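Local coordinates for protein (R)-specific secondary-alkylsulfatase (Pseudomonas sp., PDB 4AXH) that hydrolyses (R)-secondary-alkyl sulfates enantioselectively at a zinc-dependent site, inverting the carbon's configuration to give (S)-alcohols and inorganic sulfate, at residues 532-537 / 653-658; 555-560 / 590-595; 563-568 / 646-651; 573-578 / 604-609. One frame throughout, in Å; residues are numbered along the deposited sequence.

Interaction 1: residues 532-537 / 653-658; sequences VPTYDS and SPKFNI
V532 and T534 meet K655 in a surface contact between two irregular segments: 532-537 in the loop that follows helix 515-529, and segment 653-658 in the tail that follows helix 640-646. The contact is one of van der Waals touches and shows how a single long side chain can bridge two passing loops. At the base of the lysine the side chains of V532 and K655 cross at about a right angle. V532 CG2 lies 3.8 Å from K655 CB, while V532 CG1 reaches the backbone, 3.6 Å from K655 O. The lysine then runs past P533, with K655 CD 4.1 Å from P533 O. A bend at chi3 (111°) places CE, and a further one at chi4 brings K655 NZ over the next residue, 3.5 Å from T534 CG2. This approach is to carbon, and the ammonium makes neither a hydrogen bond nor a salt bridge across the contact. T534 OG1 instead bonds within its own segment, donating to P533 O at 2.8 Å from well above the carbonyl plane. In segment 653-658, P654 centres an inverse gamma turn that ends at K655. Around the contact, Y535 OH is hydrogen-bonded to T255 and to the backbone of N256, while R227 of helix 222-233 bonds F656 O and touches V532. F656 also packs on G390 of the second subunit. The arrangement is that of an interdomain connection, where the chain leading to the C-terminal five-stranded sheet and the chain returning from it pass side by side against the body of the enzyme.

Interaction 2: residues 555-560 / 590-595; sequences LLAIRL and GVLTQR
L592 turns its side chain onto A557, L556 and L560, and the apolar touches among them make up the first and main kind of interaction. L592 CB is the shared point: it lies 3.8 Å from L560 CD2 and 4.0 Å from A557 CB. L592 CG stands anti to its own backbone N (chi1 -170°), and beyond it CD2 reaches the helix, 4.2 Å from L556 CB and 3.9 Å from A557 N. The small side chain of A557 allows the backbones to come close, A557 CA and L592 CA being 5.0 Å apart. A second kind of contact sets methyl groups against backbone. A557 CB sits 3.6 Å from L592 O, and L560 CD2 lies 3.5 Å from G590 O. L560, the first residue past the helix, points its CB toward the strand, and with CG anti to the backbone N (chi1 -176°) its CD2 meets the strand's start. Polar groups nearby bond outside the contact: G590 O accepts a bond from T562 OG1, and Q594 NE2 bonds D554 OD1 and D550 O on the helix that carries L556. F645 of helix 640-646 packs on both L556 and L592, adding to the buried cluster, while I558 O bonds N385 of the second subunit. The pattern is helix-on-sheet packing, with the end of helix 549-559 laid against outer strand 591-596 in an alpha/beta domain whose family belongs to the SCP2 clan.

Interaction 3: residues 563-568 / 646-651; sequences DKAVGH and FGLLDS
L648 pushes its two methyl groups into the bend formed by K564, A565 and H568, which is the first shell of this contact. L648 CD2 lies 3.7 Å from K564 O and 4.0 Å from K564 CG; L648 CD1 meets A565 and H568, 4.1 Å from A565 CB and 3.9 Å from H568 CB. K564 and L648 slide past each other in opposite directions. Extended beyond CG, the lysine chain carries CE past G647 O (3.8 Å from K564 CE) and NZ toward D650. That last pair is a long salt bridge, 3.8 Å from K564 NZ to D650 OD1. In the next shell, H568 ND1 is hydrogen-bonded to E644 OE2, and the backbones of L648 and D561 are hydrogen-bonded. The carboxylate of D561 also lies near D650 OD1 and makes a weak, long ion pair with K564, so the lysine may offset two neighbouring negative charges. D650 OD2 has weak partners in N385 and K389 of the second subunit. Tight turns shape part of both backbones, type II from A565 to H568 and type I from F646 to L649. The loop after helix 640-646 is thus packed, through L648, on the short helix 562-565 and the turn after it, within the C-terminal domain.

Interaction 4: residues 573-578 / 604-609; sequences NWVFED and DVTVKL
W574 and V607 lie side by side on one face of the sheet and point the same way, with the valine over the face of the indole. V607 CB stands 4.0 Å from the centroid of the six-membered ring of W574, 18° off its normal, in a CH-pi contact. L609 meets the same indole differently, at its edge: its CD2 is 3.7 Å from W574 CE3. That methyl group serves a second ring as well, since L609 CD2 lies 4.0 Å from the centroid of the F576 ring and 22° off its normal. L609 CG stands between the backbone N and the carbonyl carbon (chi1 73°), and from there the isobutyl group reaches between the two aromatic side chains. On the reverse face the pairs are plainer. N573 lies alongside T606, and V575 alongside K608, while V575 CG1 touches T606 CG2 at 3.9 Å. These pairings follow from a parallel register of N573 with T606 through F576 with L609. N573 N bonds V605 O at 2.9 Å and N573 O accepts V607 N; V575 repeats the pattern with V607 O and L609 N. Beyond F576 the bonding fades, E577 N reaching L609 O only weakly, at 3.5 Å. The amide of N573 is held from beyond the two strands, OD1 accepting N600 N, and T606 OG1 bonds D636. The two strands sit between 581-588 and 634-637 in the sheet; L614 of helix 611-618 touches W574, F576 and L609, and L642 of helix 640-646 packs on W574 and V607.

In the fold
Interactions 2, 3 and 4 belong to one compact unit, the C-terminal alpha/beta domain, whereas interaction 1 lies at its connection to the rest of the enzyme. Interaction 2 is fully buried and apolar, and interaction 1 is a surface contact carried by one lysine; interactions 3 and 4 are partly buried. Backbone hydrogen bonding joins the segments in interaction 4 alone, as expected of neighbouring strands. Interactions 2 and 4 reach the same sheet without touching. Interactions 2 and 3 do touch, through L556 with L649 and L560 with L648, and F646 packs on W574 to join interaction 3 to interaction 4. Interactions 1, 2 and 3 all reach the second subunit; interaction 4 does not.

Interaction 1: residues 532-537 / 653-658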
# COMPACT_ATOMS: atom_id res chain seq x y z
N VAL A 532 -0.04 -17.80 -24.87
CA VAL A 532 -1.24 -17.95 -24.05
C VAL A 532 -2.32 -18.89 -24.67
O VAL A 532 -2.73 -18.64 -25.81
CB VAL A 532 -1.74 -16.58 -23.49
CG1 VAL A 532 -2.04 -15.57 -24.60
CG2 VAL A 532 -2.94 -16.73 -22.57
N PRO A 533 -2.78 -19.95 -23.95
CA PRO A 533 -3.81 -20.87 -24.52
C PRO A 533 -5.29 -20.43 -24.49
O PRO A 533 -5.61 -19.41 -25.12
CB PRO A 533 -3.58 -22.18 -23.75
CG PRO A 533 -3.05 -21.75 -22.45
CD PRO A 533 -2.37 -20.40 -22.60
N THR A 534 -6.22 -21.22 -23.85
CA THR A 534 -7.66 -20.96 -23.74
C THR A 534 -8.24 -21.78 -22.56
O THR A 534 -8.31 -23.01 -22.66
CB THR A 534 -8.40 -21.32 -25.08
OG1 THR A 534 -7.67 -20.88 -26.23
CG2 THR A 534 -9.83 -20.79 -25.14
N TYR A 535 -8.70 -21.10 -21.45
CA TYR A 535 -9.32 -21.72 -20.24
C TYR A 535 -9.86 -20.71 -19.16
O TYR A 535 -9.48 -19.54 -19.19
CB TYR A 535 -8.37 -22.77 -19.63
CG TYR A 535 -8.63 -23.22 -18.20
CD1 TYR A 535 -9.54 -24.24 -17.93
CD2 TYR A 535 -7.91 -22.68 -17.14
CE1 TYR A 535 -9.76 -24.67 -16.62
CE2 TYR A 535 -8.13 -23.10 -15.83
CZ TYR A 535 -9.05 -24.10 -15.58
OH TYR A 535 -9.25 -24.51 -14.29
N ASP A 536 -10.74 -21.20 -18.23
CA ASP A 536 -11.35 -20.52 -17.05
C ASP A 536 -12.11 -21.50 -16.08
O ASP A 536 -13.00 -22.22 -16.52
CB ASP A 536 -12.13 -19.23 -17.42
CG ASP A 536 -13.57 -19.08 -16.97
OD1 ASP A 536 -14.41 -19.90 -17.40
OD2 ASP A 536 -13.89 -18.05 -16.32
N SER A 537 -11.72 -21.53 -14.78
CA SER A 537 -12.31 -22.36 -13.69
C SER A 537 -13.41 -21.59 -12.93
O SER A 537 -14.35 -22.20 -12.39
CB SER A 537 -11.25 -22.80 -12.69
OG SER A 537 -11.78 -23.58 -11.62
N SER A 653 -10.78 -9.13 -21.29
CA SER A 653 -10.44 -10.54 -21.46
C SER A 653 -9.22 -10.87 -20.57
O SER A 653 -8.19 -10.20 -20.68
CB SER A 653 -10.15 -10.86 -22.92
OG SER A 653 -10.13 -12.27 -23.15
N PRO A 654 -9.33 -11.87 -19.66
CA PRO A 654 -8.19 -12.20 -18.78
C PRO A 654 -7.22 -13.18 -19.41
O PRO A 654 -6.98 -14.28 -18.88
CB PRO A 654 -8.86 -12.75 -17.52
CG PRO A 654 -10.19 -13.31 -18.00
CD PRO A 654 -10.48 -12.75 -19.38
N LYS A 655 -6.66 -12.79 -20.58
CA LYS A 655 -5.64 -13.55 -21.30
C LYS A 655 -4.64 -12.69 -22.06
O LYS A 655 -4.17 -13.06 -23.13
CB LYS A 655 -6.16 -14.81 -22.04
CG LYS A 655 -7.22 -14.64 -23.12
CD LYS A 655 -7.58 -16.05 -23.69
CE LYS A 655 -8.99 -16.51 -23.32
NZ LYS A 655 -9.16 -18.00 -23.17
N PHE A 656 -4.27 -11.56 -21.45
CA PHE A 656 -3.29 -10.62 -21.98
C PHE A 656 -1.85 -11.12 -21.83
O PHE A 656 -1.58 -12.00 -21.00
CB PHE A 656 -3.45 -9.25 -21.32
CG PHE A 656 -3.54 -9.24 -19.81
CD1 PHE A 656 -2.39 -9.32 -19.02
CD2 PHE A 656 -4.76 -9.08 -19.17
CE1 PHE A 656 -2.47 -9.24 -17.63
CE2 PHE A 656 -4.84 -9.01 -17.78
CZ PHE A 656 -3.69 -9.08 -17.02
N ASN A 657 -0.91 -10.54 -22.62
CA ASN A 657 0.50 -10.91 -22.52
C ASN A 657 1.10 -10.38 -21.23
O ASN A 657 0.76 -9.27 -20.78
CB ASN A 657 1.32 -10.37 -23.70
CG ASN A 657 1.04 -10.96 -25.05
OD1 ASN A 657 0.46 -12.05 -25.20
ND2 ASN A 657 1.51 -10.25 -26.07
N ILE A 658 1.99 -11.17 -20.64
CA ILE A 658 2.68 -10.76 -19.43
C ILE A 658 4.17 -10.59 -19.74
O ILE A 658 4.73 -9.53 -19.47
CB ILE A 658 2.33 -11.69 -18.23
CG1 ILE A 658 0.92 -11.30 -17.69
CG2 ILE A 658 3.40 -11.60 -17.13
CD1 ILE A 658 0.21 -12.33 -16.87

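Interaction 2: residues 555-560 / 590-595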
# COMPACT_ATOMS: atom_id res chain seq x y z
N LEU A 555 -17.90 -1.28 -11.08
CA LEU A 555 -17.37 -2.09 -12.17
C LEU A 555 -17.61 -1.36 -13.48
O LEU A 555 -16.73 -1.36 -14.33
CB LEU A 555 -18.14 -3.41 -12.21
CG LEU A 555 -17.36 -4.69 -12.03
CD1 LEU A 555 -17.21 -5.04 -10.56
CD2 LEU A 555 -18.09 -5.82 -12.79
N LEU A 556 -18.81 -0.76 -13.64
CA LEU A 556 -19.17 0.00 -14.84
C LEU A 556 -18.34 1.27 -14.98
O LEU A 556 -17.93 1.60 -16.09
CB LEU A 556 -20.68 0.31 -14.90
CG LEU A 556 -21.67 -0.87 -14.95
CD1 LEU A 556 -23.03 -0.40 -15.40
CD2 LEU A 556 -21.21 -1.97 -15.89
N ALA A 557 -18.02 1.96 -13.85
CA ALA A 557 -17.17 3.16 -13.81
C ALA A 557 -15.75 2.84 -14.29
O ALA A 557 -15.07 3.72 -14.83
CB ALA A 557 -17.14 3.75 -12.41
N ILE A 558 -15.33 1.57 -14.12
CA ILE A 558 -14.05 0.98 -14.51
C ILE A 558 -14.13 0.51 -15.98
O ILE A 558 -13.17 0.68 -16.72
CB ILE A 558 -13.69 -0.16 -13.50
CG1 ILE A 558 -13.13 0.43 -12.19
CG2 ILE A 558 -12.75 -1.21 -14.09
CD1 ILE A 558 -13.25 -0.47 -10.98
N ARG A 559 -15.26 -0.09 -16.37
CA ARG A 559 -15.53 -0.59 -17.73
C ARG A 559 -15.76 0.57 -18.73
O ARG A 559 -15.41 0.43 -19.91
CB ARG A 559 -16.74 -1.53 -17.72
CG ARG A 559 -16.41 -2.91 -17.18
CD ARG A 559 -17.53 -3.88 -17.41
NE ARG A 559 -17.84 -3.99 -18.83
CZ ARG A 559 -18.99 -4.45 -19.31
NH1 ARG A 559 -19.93 -4.87 -18.48
NH2 ARG A 559 -19.19 -4.50 -20.62
N LEU A 560 -16.31 1.70 -18.26
CA LEU A 560 -16.55 2.89 -19.07
C LEU A 560 -15.27 3.34 -19.79
O LEU A 560 -14.20 3.46 -19.17
CB LEU A 560 -17.14 4.03 -18.21
CG LEU A 560 -17.53 5.31 -18.95
CD1 LEU A 560 -18.85 5.16 -19.63
CD2 LEU A 560 -17.59 6.46 -18.00
N GLY A 590 -16.48 11.97 -19.40
CA GLY A 590 -16.14 10.56 -19.60
C GLY A 590 -15.75 9.80 -18.34
O GLY A 590 -15.03 8.79 -18.41
N VAL A 591 -16.22 10.31 -17.18
CA VAL A 591 -16.00 9.81 -15.82
C VAL A 591 -17.37 9.50 -15.20
O VAL A 591 -18.25 10.37 -15.16
CB VAL A 591 -15.20 10.83 -14.94
CG1 VAL A 591 -14.92 10.28 -13.55
CG2 VAL A 591 -13.90 11.27 -15.61
N LEU A 592 -17.54 8.26 -14.71
CA LEU A 592 -18.79 7.86 -14.06
C LEU A 592 -18.60 7.88 -12.55
O LEU A 592 -17.65 7.28 -12.04
CB LEU A 592 -19.24 6.46 -14.55
CG LEU A 592 -20.65 6.02 -14.13
CD1 LEU A 592 -21.75 6.81 -14.86
CD2 LEU A 592 -20.86 4.52 -14.35
N THR A 593 -19.50 8.59 -11.85
CA THR A 593 -19.55 8.73 -10.39
C THR A 593 -20.96 8.30 -9.92
O THR A 593 -21.88 8.27 -10.74
CB THR A 593 -19.10 10.15 -9.93
OG1 THR A 593 -19.84 11.16 -10.62
CG2 THR A 593 -17.62 10.41 -10.16
N GLN A 594 -21.12 7.95 -8.63
CA GLN A 594 -22.42 7.49 -8.11
C GLN A 594 -22.70 7.94 -6.69
O GLN A 594 -21.78 8.24 -5.94
CB GLN A 594 -22.57 5.96 -8.24
CG GLN A 594 -21.64 5.12 -7.34
CD GLN A 594 -22.05 3.66 -7.23
OE1 GLN A 594 -23.21 3.29 -7.38
NE2 GLN A 594 -21.09 2.81 -6.92
N ARG A 595 -23.99 7.98 -6.33
CA ARG A 595 -24.48 8.38 -5.02
C ARG A 595 -25.52 7.36 -4.59
O ARG A 595 -26.61 7.34 -5.15
CB ARG A 595 -25.13 9.77 -5.06
CG ARG A 595 -24.20 10.93 -5.33
CD ARG A 595 -24.98 12.22 -5.39
NE ARG A 595 -24.15 13.33 -5.86
CZ ARG A 595 -24.59 14.57 -6.00
NH1 ARG A 595 -25.84 14.89 -5.70
NH2 ARG A 595 -23.77 15.52 -6.45

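Interaction 3: residues 563-568 / 646-651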
# COMPACT_ATOMS: atom_id res chain seq x y z
N ASP A 563 -12.49 7.75 -23.52
CA ASP A 563 -12.34 8.30 -24.87
C ASP A 563 -13.63 8.43 -25.67
O ASP A 563 -13.90 9.52 -26.21
CB ASP A 563 -11.26 7.54 -25.64
CG ASP A 563 -9.88 7.69 -25.05
OD1 ASP A 563 -9.69 8.58 -24.17
OD2 ASP A 563 -8.97 6.93 -25.47
N LYS A 564 -14.44 7.36 -25.75
CA LYS A 564 -15.70 7.43 -26.48
C LYS A 564 -16.81 8.12 -25.67
O LYS A 564 -17.64 8.82 -26.25
CB LYS A 564 -16.10 6.09 -27.15
CG LYS A 564 -16.17 4.85 -26.25
CD LYS A 564 -16.23 3.52 -27.05
CE LYS A 564 -16.64 2.32 -26.20
NZ LYS A 564 -16.22 1.01 -26.78
N ALA A 565 -16.76 8.00 -24.32
CA ALA A 565 -17.73 8.59 -23.39
C ALA A 565 -17.68 10.12 -23.28
O ALA A 565 -18.63 10.72 -22.77
CB ALA A 565 -17.62 7.94 -22.02
N VAL A 566 -16.59 10.75 -23.76
CA VAL A 566 -16.42 12.21 -23.76
C VAL A 566 -17.46 12.81 -24.72
O VAL A 566 -17.58 12.36 -25.87
CB VAL A 566 -14.96 12.66 -24.07
CG1 VAL A 566 -14.90 14.12 -24.50
CG2 VAL A 566 -14.04 12.43 -22.88
N GLY A 567 -18.22 13.78 -24.20
CA GLY A 567 -19.28 14.46 -24.92
C GLY A 567 -20.61 13.73 -24.87
O GLY A 567 -21.50 14.02 -25.67
N HIS A 568 -20.74 12.76 -23.95
CA HIS A 568 -21.98 12.00 -23.77
C HIS A 568 -22.52 12.17 -22.34
O HIS A 568 -23.22 11.29 -21.82
CB HIS A 568 -21.77 10.51 -24.13
CG HIS A 568 -21.58 10.27 -25.60
ND1 HIS A 568 -22.63 9.88 -26.41
CD2 HIS A 568 -20.46 10.38 -26.35
CE1 HIS A 568 -22.13 9.75 -27.62
NE2 HIS A 568 -20.82 10.04 -27.64
N PHE A 646 -24.72 2.07 -22.07
CA PHE A 646 -24.24 0.70 -22.23
C PHE A 646 -23.32 0.49 -23.44
O PHE A 646 -22.53 -0.47 -23.46
CB PHE A 646 -25.42 -0.28 -22.23
CG PHE A 646 -25.93 -0.57 -20.85
CD1 PHE A 646 -26.71 0.36 -20.16
CD2 PHE A 646 -25.58 -1.74 -20.19
CE1 PHE A 646 -27.15 0.11 -18.86
CE2 PHE A 646 -26.03 -2.00 -18.89
CZ PHE A 646 -26.81 -1.07 -18.24
N GLY A 647 -23.42 1.38 -24.42
CA GLY A 647 -22.62 1.36 -25.64
C GLY A 647 -21.22 1.89 -25.43
O GLY A 647 -20.34 1.68 -26.28
N LEU A 648 -21.01 2.56 -24.30
CA LEU A 648 -19.74 3.18 -23.90
C LEU A 648 -18.91 2.29 -22.96
O LEU A 648 -17.84 2.69 -22.51
CB LEU A 648 -20.04 4.54 -23.22
CG LEU A 648 -20.73 5.57 -24.10
CD1 LEU A 648 -21.29 6.70 -23.28
CD2 LEU A 648 -19.80 6.07 -25.19
N LEU A 649 -19.41 1.08 -22.69
CA LEU A 649 -18.82 0.10 -21.79
C LEU A 649 -17.88 -0.86 -22.51
O LEU A 649 -18.33 -1.59 -23.40
CB LEU A 649 -19.96 -0.68 -21.15
CG LEU A 649 -20.39 -0.35 -19.73
CD1 LEU A 649 -20.26 1.15 -19.41
CD2 LEU A 649 -21.80 -0.85 -19.48
N ASP A 650 -16.60 -0.90 -22.11
CA ASP A 650 -15.60 -1.84 -22.65
C ASP A 650 -15.83 -3.25 -22.04
O ASP A 650 -16.57 -3.39 -21.06
CB ASP A 650 -14.15 -1.42 -22.29
CG ASP A 650 -13.57 -0.18 -22.98
OD1 ASP A 650 -13.62 -0.11 -24.24
OD2 ASP A 650 -12.95 0.65 -22.27
N SER A 651 -15.14 -4.26 -22.59
CA SER A 651 -15.16 -5.64 -22.09
C SER A 651 -13.72 -6.16 -21.95
O SER A 651 -12.88 -5.92 -22.82
CB SER A 651 -16.01 -6.55 -22.97
OG SER A 651 -17.31 -6.71 -22.42

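Interaction 4: residues 573-578 / 604-609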
# COMPACT_ATOMS: atom_id res chain seq x y z
N ASN A 573 -30.88 7.91 -12.95
CA ASN A 573 -31.40 7.41 -11.68
C ASN A 573 -31.74 5.94 -11.88
O ASN A 573 -32.17 5.55 -12.97
CB ASN A 573 -32.65 8.17 -11.24
CG ASN A 573 -32.35 9.48 -10.57
OD1 ASN A 573 -31.25 9.73 -10.07
ND2 ASN A 573 -33.36 10.35 -10.51
N TRP A 574 -31.49 5.13 -10.85
CA TRP A 574 -31.75 3.70 -10.84
C TRP A 574 -32.54 3.41 -9.57
O TRP A 574 -32.17 3.90 -8.49
CB TRP A 574 -30.43 2.91 -10.85
CG TRP A 574 -29.68 2.97 -12.14
CD1 TRP A 574 -28.92 4.01 -12.61
CD2 TRP A 574 -29.58 1.93 -13.12
NE1 TRP A 574 -28.40 3.70 -13.84
CE2 TRP A 574 -28.76 2.42 -14.16
CE3 TRP A 574 -30.09 0.62 -13.20
CZ2 TRP A 574 -28.45 1.65 -15.29
CZ3 TRP A 574 -29.79 -0.13 -14.32
CH2 TRP A 574 -28.99 0.38 -15.35
N VAL A 575 -33.66 2.68 -9.70
CA VAL A 575 -34.52 2.36 -8.57
C VAL A 575 -34.82 0.89 -8.53
O VAL A 575 -35.30 0.33 -9.50
CB VAL A 575 -35.74 3.31 -8.30
CG1 VAL A 575 -35.86 4.43 -9.34
CG2 VAL A 575 -37.06 2.56 -8.12
N PHE A 576 -34.45 0.27 -7.41
CA PHE A 576 -34.59 -1.16 -7.19
C PHE A 576 -35.68 -1.43 -6.16
O PHE A 576 -35.44 -1.33 -4.95
CB PHE A 576 -33.24 -1.77 -6.79
CG PHE A 576 -32.17 -1.72 -7.85
CD1 PHE A 576 -31.34 -0.60 -7.98
CD2 PHE A 576 -31.96 -2.79 -8.70
CE1 PHE A 576 -30.33 -0.57 -8.95
CE2 PHE A 576 -30.96 -2.76 -9.67
CZ PHE A 576 -30.15 -1.64 -9.79
N GLU A 577 -36.88 -1.74 -6.65
CA GLU A 577 -38.09 -1.99 -5.87
C GLU A 577 -37.96 -3.11 -4.84
O GLU A 577 -38.42 -2.96 -3.70
CB GLU A 577 -39.33 -2.19 -6.78
CG GLU A 577 -39.15 -3.14 -7.96
CD GLU A 577 -39.36 -2.60 -9.38
OE1 GLU A 577 -39.20 -1.38 -9.60
OE2 GLU A 577 -39.67 -3.42 -10.28
N ASP A 578 -37.29 -4.22 -5.22
CA ASP A 578 -37.06 -5.37 -4.36
C ASP A 578 -36.04 -5.07 -3.24
O ASP A 578 -36.03 -5.77 -2.22
CB ASP A 578 -36.57 -6.57 -5.21
CG ASP A 578 -35.20 -6.39 -5.81
OD1 ASP A 578 -34.91 -5.29 -6.34
OD2 ASP A 578 -34.39 -7.35 -5.74
N ASP A 604 -31.77 12.69 -16.50
CA ASP A 604 -32.10 12.46 -17.91
C ASP A 604 -32.97 11.22 -18.11
O ASP A 604 -33.88 11.24 -18.94
CB ASP A 604 -30.82 12.36 -18.77
CG ASP A 604 -29.96 13.61 -18.75
OD1 ASP A 604 -30.35 14.61 -19.39
OD2 ASP A 604 -28.91 13.59 -18.09
N VAL A 605 -32.68 10.14 -17.36
CA VAL A 605 -33.39 8.86 -17.43
C VAL A 605 -33.54 8.29 -16.02
O VAL A 605 -32.71 8.59 -15.15
CB VAL A 605 -32.65 7.85 -18.35
CG1 VAL A 605 -33.61 7.02 -19.18
CG2 VAL A 605 -31.60 8.51 -19.21
N THR A 606 -34.59 7.47 -15.78
CA THR A 606 -34.87 6.80 -14.51
C THR A 606 -35.13 5.33 -14.83
O THR A 606 -35.93 5.03 -15.70
CB THR A 606 -35.97 7.53 -13.70
OG1 THR A 606 -35.57 8.89 -13.51
CG2 THR A 606 -36.25 6.87 -12.34
N VAL A 607 -34.36 4.43 -14.21
CA VAL A 607 -34.41 3.00 -14.49
C VAL A 607 -34.99 2.18 -13.33
O VAL A 607 -34.28 1.90 -12.36
CB VAL A 607 -33.03 2.45 -14.98
CG1 VAL A 607 -33.20 1.14 -15.74
CG2 VAL A 607 -32.27 3.47 -15.83
N LYS A 608 -36.27 1.80 -13.43
CA LYS A 608 -36.96 0.98 -12.44
C LYS A 608 -36.82 -0.49 -12.86
O LYS A 608 -37.18 -0.85 -13.98
CB LYS A 608 -38.45 1.35 -12.33
CG LYS A 608 -38.72 2.81 -11.95
CD LYS A 608 -40.03 2.96 -11.15
CE LYS A 608 -41.31 2.67 -11.92
NZ LYS A 608 -42.46 2.41 -11.00
N LEU A 609 -36.25 -1.33 -11.96
CA LEU A 609 -36.00 -2.77 -12.15
C LEU A 609 -35.74 -3.40 -10.80
O LEU A 609 -35.76 -2.71 -9.79
CB LEU A 609 -34.77 -3.00 -13.08
CG LEU A 609 -33.33 -2.71 -12.55
CD1 LEU A 609 -32.30 -3.12 -13.57
CD2 LEU A 609 -33.11 -1.24 -12.24